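Shikimate dehydrogenase (NADP(+)) (Thermotoga maritima, PDB 3U62) catalyses the reversible NADPH-linked reduction of 3-dehydroshikimate to shikimate, a step in chorismate and aromatic amino acid biosynthesis. Local coordinates at residues A[41-44]-A[45-49]; A[59-62]-A[63-67]. All blocks are in the same frame, centred on the assembly; numbering follows the deposited sequence.

Contact 1. Residues A[41-44]-A[45-49]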
loop_
_atom_site.group_PDB
_atom_site.type_symbol
_atom_site.label_atom_id
_atom_site.label_comp_id
_atom_site.label_asym_id
_atom_site.label_seq_id
_atom_site.Cartn_x
_atom_site.Cartn_y
_atom_site.Cartn_z
ATOM N N SER A 41 -3.328 -22.623 -0.285
ATOM C CA SER A 41 -4.104 -22.973 -1.474
ATOM C C SER A 41 -3.714 -22.159 -2.707
ATOM O O SER A 41 -4.238 -22.399 -3.798
ATOM C CB SER A 41 -5.601 -22.804 -1.199
ATOM O OG SER A 41 -6.016 -23.616 -0.115
ATOM N N PHE A 42 -2.789 -21.216 -2.537
ATOM C CA PHE A 42 -2.465 -20.250 -3.590
ATOM C C PHE A 42 -1.996 -20.866 -4.910
ATOM O O PHE A 42 -2.525 -20.517 -5.965
ATOM C CB PHE A 42 -1.444 -19.218 -3.100
ATOM C CG PHE A 42 -1.239 -18.072 -4.053
ATOM C CD1 PHE A 42 -2.033 -16.932 -3.970
ATOM C CD2 PHE A 42 -0.252 -18.128 -5.036
ATOM C CE1 PHE A 42 -1.848 -15.866 -4.850
ATOM C CE2 PHE A 42 -0.059 -17.069 -5.918
ATOM C CZ PHE A 42 -0.858 -15.936 -5.825
ATOM N N ASP A 43 -1.016 -21.767 -4.849
ATOM C CA ASP A 43 -0.399 -22.322 -6.059
ATOM C C ASP A 43 -1.414 -22.982 -6.997
ATOM O O ASP A 43 -1.292 -22.892 -8.222
ATOM C CB ASP A 43 0.721 -23.304 -5.697
ATOM C CG ASP A 43 1.295 -24.011 -6.917
ATOM O OD1 ASP A 43 1.247 -25.258 -6.948
ATOM O OD2 ASP A 43 1.783 -23.326 -7.842
ATOM N N THR A 44 -2.415 -23.632 -6.412
ATOM C CA THR A 44 -3.471 -24.266 -7.183
ATOM C C THR A 44 -4.542 -23.254 -7.613
ATOM O O THR A 44 -4.965 -23.249 -8.773
ATOM C CB THR A 44 -4.103 -25.441 -6.402
ATOM O OG1 THR A 44 -3.079 -26.377 -6.034
ATOM C CG2 THR A 44 -5.138 -26.157 -7.246
ATOM N N GLU A 45 -4.958 -22.394 -6.684
ATOM C CA GLU A 45 -6.079 -21.475 -6.920
ATOM C C GLU A 45 -5.757 -20.259 -7.794
ATOM O O GLU A 45 -6.665 -19.676 -8.391
ATOM C CB GLU A 45 -6.730 -21.039 -5.598
ATOM C CG GLU A 45 -7.328 -22.183 -4.762
ATOM C CD GLU A 45 -8.382 -23.002 -5.504
ATOM O OE1 GLU A 45 -9.258 -22.404 -6.175
ATOM O OE2 GLU A 45 -8.341 -24.248 -5.411
ATOM N N ILE A 46 -4.479 -19.880 -7.877
ATOM C CA ILE A 46 -4.066 -18.751 -8.728
ATOM C C ILE A 46 -4.196 -19.068 -10.222
ATOM O O ILE A 46 -4.422 -18.165 -11.030
ATOM C CB ILE A 46 -2.628 -18.223 -8.388
ATOM C CG1 ILE A 46 -2.347 -16.872 -9.067
ATOM C CG2 ILE A 46 -1.552 -19.241 -8.763
ATOM C CD1 ILE A 46 -3.202 -15.713 -8.563
ATOM N N ARG A 47 -4.070 -20.344 -10.578
ATOM C CA ARG A 47 -4.193 -20.772 -11.972
ATOM C C ARG A 47 -5.616 -20.559 -12.493
ATOM O O ARG A 47 -5.810 -20.163 -13.647
ATOM C CB ARG A 47 -3.735 -22.224 -12.132
ATOM C CG ARG A 47 -2.256 -22.415 -11.806
ATOM C CD ARG A 47 -1.861 -23.873 -11.636
ATOM N NE ARG A 47 -0.585 -23.987 -10.925
ATOM C CZ ARG A 47 0.612 -24.014 -11.508
ATOM N NH1 ARG A 47 0.720 -23.946 -12.832
ATOM N NH2 ARG A 47 1.706 -24.114 -10.765
ATOM N N ARG A 48 -6.598 -20.812 -11.628
ATOM C CA ARG A 48 -8.007 -20.535 -11.908
ATOM C C ARG A 48 -8.248 -19.032 -12.108
ATOM O O ARG A 48 -8.952 -18.628 -13.037
ATOM C CB ARG A 48 -8.873 -21.074 -10.764
ATOM C CG ARG A 48 -10.369 -20.825 -10.910
ATOM C CD ARG A 48 -11.152 -21.315 -9.695
ATOM N NE ARG A 48 -10.846 -20.564 -8.475
ATOM C CZ ARG A 48 -11.459 -19.444 -8.094
ATOM N NH1 ARG A 48 -12.424 -18.911 -8.840
ATOM N NH2 ARG A 48 -11.096 -18.848 -6.961
ATOM N N ILE A 49 -7.659 -18.226 -11.226
ATOM C CA ILE A 49 -7.760 -16.764 -11.276
ATOM C C ILE A 49 -7.211 -16.212 -12.591
ATOM O O ILE A 49 -7.831 -15.346 -13.215
ATOM C CB ILE A 49 -7.018 -16.098 -10.073
ATOM C CG1 ILE A 49 -7.602 -16.564 -8.727
ATOM C CG2 ILE A 49 -7.031 -14.554 -10.185
ATOM C CD1 ILE A 49 -9.104 -16.349 -8.563
#
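The first turn of helix 42-52, in the substrate-binding domain of shikimate dehydrogenase, is closed by two backbone bonds of the i to i+4 kind: Glu45 N to Ser41 O at 3.0 Å and Ile46 N to Phe42 O at 2.8 Å. On the inward side Ile46 lies over one face of the Phe42 ring. Its CB stands 4.0 Å from the ring centroid and 21° off the normal, a CH-pi contact displaced toward the rim, while Ile46 CD1 reaches Phe42 CZ at 3.6 Å. The Phe42 ring owes this position to a CG anti to the backbone N (chi1 -171°). His62, Arg65 and Val66 also border the ring, and Phe56 of strand 55-58 touches Ile46. On the outward side Asp43 and Arg47 run alongside each other. Arg47 grips its partner side-on: NE donates to the backbone Asp43 O at 3.0 Å, and NH2 forms a salt bridge to Asp43 OD2, also at 3.0 Å, on its syn side but tilted out of the carboxylate plane, which is nearly perpendicular (88°) to the guanidinium. Tyr69 OH, the strongest polar partner of Asp43, is also hydrogen-bonded to OD2. Arg48 pairs through NH2 with Glu35 and through NH1 with Glu52; its NE adds a weak salt bridge to Glu45 OE1 at 3.3 Å. Gripping both a backbone carbonyl and a carboxylate, Arg47 is probably limited in its rotation, and its charge is probably balanced in part by Asp43.

Contact 2. Residues A[59-62]-A[63-67]. With SO4 (sulfate ion), chain C.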
loop_
_atom_site.group_PDB
_atom_site.type_symbol
_atom_site.label_atom_id
_atom_site.label_comp_id
_atom_site.label_asym_id
_atom_site.label_seq_id
_atom_site.Cartn_x
_atom_site.Cartn_y
_atom_site.Cartn_z
ATOM N N THR A 59 -3.417 -8.145 -2.740
ATOM C CA THR A 59 -3.031 -7.539 -1.473
ATOM C C THR A 59 -2.362 -8.607 -0.602
ATOM O O THR A 59 -2.049 -9.696 -1.094
ATOM C CB THR A 59 -4.234 -6.843 -0.773
ATOM O OG1 THR A 59 -3.779 -6.129 0.383
ATOM C CG2 THR A 59 -5.317 -7.847 -0.374
ATOM N N ILE A 60 -2.128 -8.295 0.671
ATOM C CA ILE A 60 -1.515 -9.252 1.596
ATOM C C ILE A 60 -2.294 -10.571 1.634
ATOM O O ILE A 60 -3.528 -10.565 1.583
ATOM C CB ILE A 60 -1.368 -8.676 3.033
ATOM C CG1 ILE A 60 -2.725 -8.217 3.591
ATOM C CG2 ILE A 60 -0.341 -7.541 3.050
ATOM C CD1 ILE A 60 -2.779 -8.123 5.110
ATOM N N PRO A 61 -1.578 -11.710 1.708
ATOM C CA PRO A 61 -0.125 -11.855 1.720
ATOM C C PRO A 61 0.425 -12.354 0.383
ATOM O O PRO A 61 1.329 -13.196 0.359
ATOM C CB PRO A 61 0.083 -12.926 2.791
ATOM C CG PRO A 61 -1.152 -13.811 2.678
ATOM C CD PRO A 61 -2.236 -13.003 1.974
ATOM N N HIS A 62 -0.106 -11.828 -0.722
ATOM C CA HIS A 62 0.139 -12.415 -2.039
ATOM C C HIS A 62 0.877 -11.547 -3.056
ATOM O O HIS A 62 1.096 -11.988 -4.187
ATOM C CB HIS A 62 -1.184 -12.878 -2.652
ATOM C CG HIS A 62 -1.861 -13.964 -1.880
ATOM N ND1 HIS A 62 -3.225 -14.165 -1.907
ATOM C CD2 HIS A 62 -1.357 -14.920 -1.063
ATOM C CE1 HIS A 62 -3.532 -15.196 -1.141
ATOM N NE2 HIS A 62 -2.417 -15.667 -0.608
ATOM N N LYS A 63 1.261 -10.331 -2.673
ATOM C CA LYS A 63 1.903 -9.406 -3.616
ATOM C C LYS A 63 3.237 -9.926 -4.156
ATOM O O LYS A 63 3.488 -9.858 -5.363
ATOM C CB LYS A 63 2.066 -8.008 -3.012
ATOM C CG LYS A 63 0.744 -7.288 -2.753
ATOM C CD LYS A 63 0.943 -5.818 -2.391
ATOM C CE LYS A 63 1.682 -5.633 -1.064
ATOM N NZ LYS A 63 0.966 -6.244 0.092
ATOM N N GLU A 64 4.081 -10.445 -3.268
ATOM C CA GLU A 64 5.331 -11.079 -3.678
ATOM C C GLU A 64 5.051 -12.438 -4.322
ATOM O O GLU A 64 5.664 -12.792 -5.331
ATOM C CB GLU A 64 6.281 -11.235 -2.482
ATOM C CG GLU A 64 7.735 -11.582 -2.845
ATOM C CD GLU A 64 7.945 -13.059 -3.165
ATOM O OE1 GLU A 64 7.293 -13.917 -2.526
ATOM O OE2 GLU A 64 8.774 -13.360 -4.049
ATOM N N ARG A 65 4.120 -13.183 -3.732
ATOM C CA ARG A 65 3.801 -14.550 -4.146
ATOM C C ARG A 65 3.345 -14.651 -5.605
ATOM O O ARG A 65 3.714 -15.597 -6.308
ATOM C CB ARG A 65 2.721 -15.123 -3.228
ATOM C CG ARG A 65 2.771 -16.634 -3.043
ATOM C CD ARG A 65 1.574 -17.126 -2.235
ATOM N NE ARG A 65 1.416 -16.417 -0.966
ATOM C CZ ARG A 65 1.981 -16.784 0.181
ATOM N NH1 ARG A 65 2.754 -17.864 0.241
ATOM N NH2 ARG A 65 1.773 -16.068 1.278
ATOM N N VAL A 66 2.550 -13.679 -6.048
ATOM C CA VAL A 66 1.948 -13.706 -7.387
ATOM C C VAL A 66 2.961 -13.460 -8.520
ATOM O O VAL A 66 2.679 -13.747 -9.687
ATOM C CB VAL A 66 0.741 -12.721 -7.483
ATOM C CG1 VAL A 66 1.211 -11.268 -7.563
ATOM C CG2 VAL A 66 -0.167 -13.070 -8.661
ATOM N N MET A 67 4.139 -12.947 -8.162
ATOM C CA MET A 67 5.178 -12.603 -9.136
ATOM C C MET A 67 5.635 -13.781 -9.986
ATOM O O MET A 67 5.957 -13.611 -11.164
ATOM C CB MET A 67 6.390 -11.996 -8.435
ATOM C CG MET A 67 6.106 -10.682 -7.744
ATOM S SD MET A 67 7.616 -9.936 -7.127
ATOM C CE MET A 67 8.337 -9.322 -8.667
HETATM S S SO4 C . 2.827 -9.263 0.613
HETATM O O1 SO4 C . 2.723 -9.954 1.894
HETATM O O2 SO4 C . 3.674 -10.040 -0.291
HETATM O O3 SO4 C . 3.414 -7.944 0.824
HETATM O O4 SO4 C . 1.496 -9.110 0.035
HETATM O O HOH W 1 -1.330 -4.770 0.363
HETATM O O HOH W 2 3.688 -12.702 -0.940
#
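Two direct hydrogen bonds join residues 59-62 to 63-67: Val66 N reaches back to His62 O at 2.9 Å, and Arg65 NH2 donates to Pro61 O at 3.0 Å. The latter bond is bent (136° at the hydrogen), with NH2 lying above the carbonyl plane; a kink at chi3 (-53°) turns the guanidinium back toward Pro61. Packing adds the edge of the His62 ring, whose plane stands 85° from that of the guanidinium, and Ile60 CG2, which lies 3.5 Å from Lys63 NZ. With an alanine here instead of Arg65, Pro61 O is likely to lose its side-chain donor and a gap to open beside the His62 ring and Phe42. Anion and water contacts centre on a sulfate, probably from the crystallisation liquor. Lys63 NZ holds its O4 at 2.9 Å and also bonds O3; the backbone amides of Lys63 and Glu64 donate to O4 and O2, and Gly118 N adds another bond. One water bridges Thr59 OG1 to Lys63 NZ, and a second joins Pro61 O, Arg65 N and sulfate O2. Lys63 is the predicted proton acceptor and Thr59 a predicted shikimate-binding residue, so this loop is probably part of the shikimate dehydrogenase active site.

Contacts 1 and 2 follow in series along the chain, with centres 12 Å apart, in the substrate-binding domain. Helix 42-52 carries contact 1; strand 55-58, a member of the mixed six-stranded sheet, then leads into the loop that forms contact 2. The two contacts touch directly: Phe42 CE1 packs 3.5 Å from His62 CG, Phe42 CG lies 3.5 Å from Arg65 CD, and Ile46 CD1 meets Val66 CG2 at 4.0 Å. The inner face of the helix therefore backs the loop bearing Lys63, whose side chain is about 9 Å from that of Phe42 at the nearest atoms. With Asp94, a predicted shikimate ligand, and Gly118, predicted to bind NADP(+), near Lys63, contact 2 lies where the substrate-binding domain meets the NADP(+)-binding part, and contact 1 sits behind it.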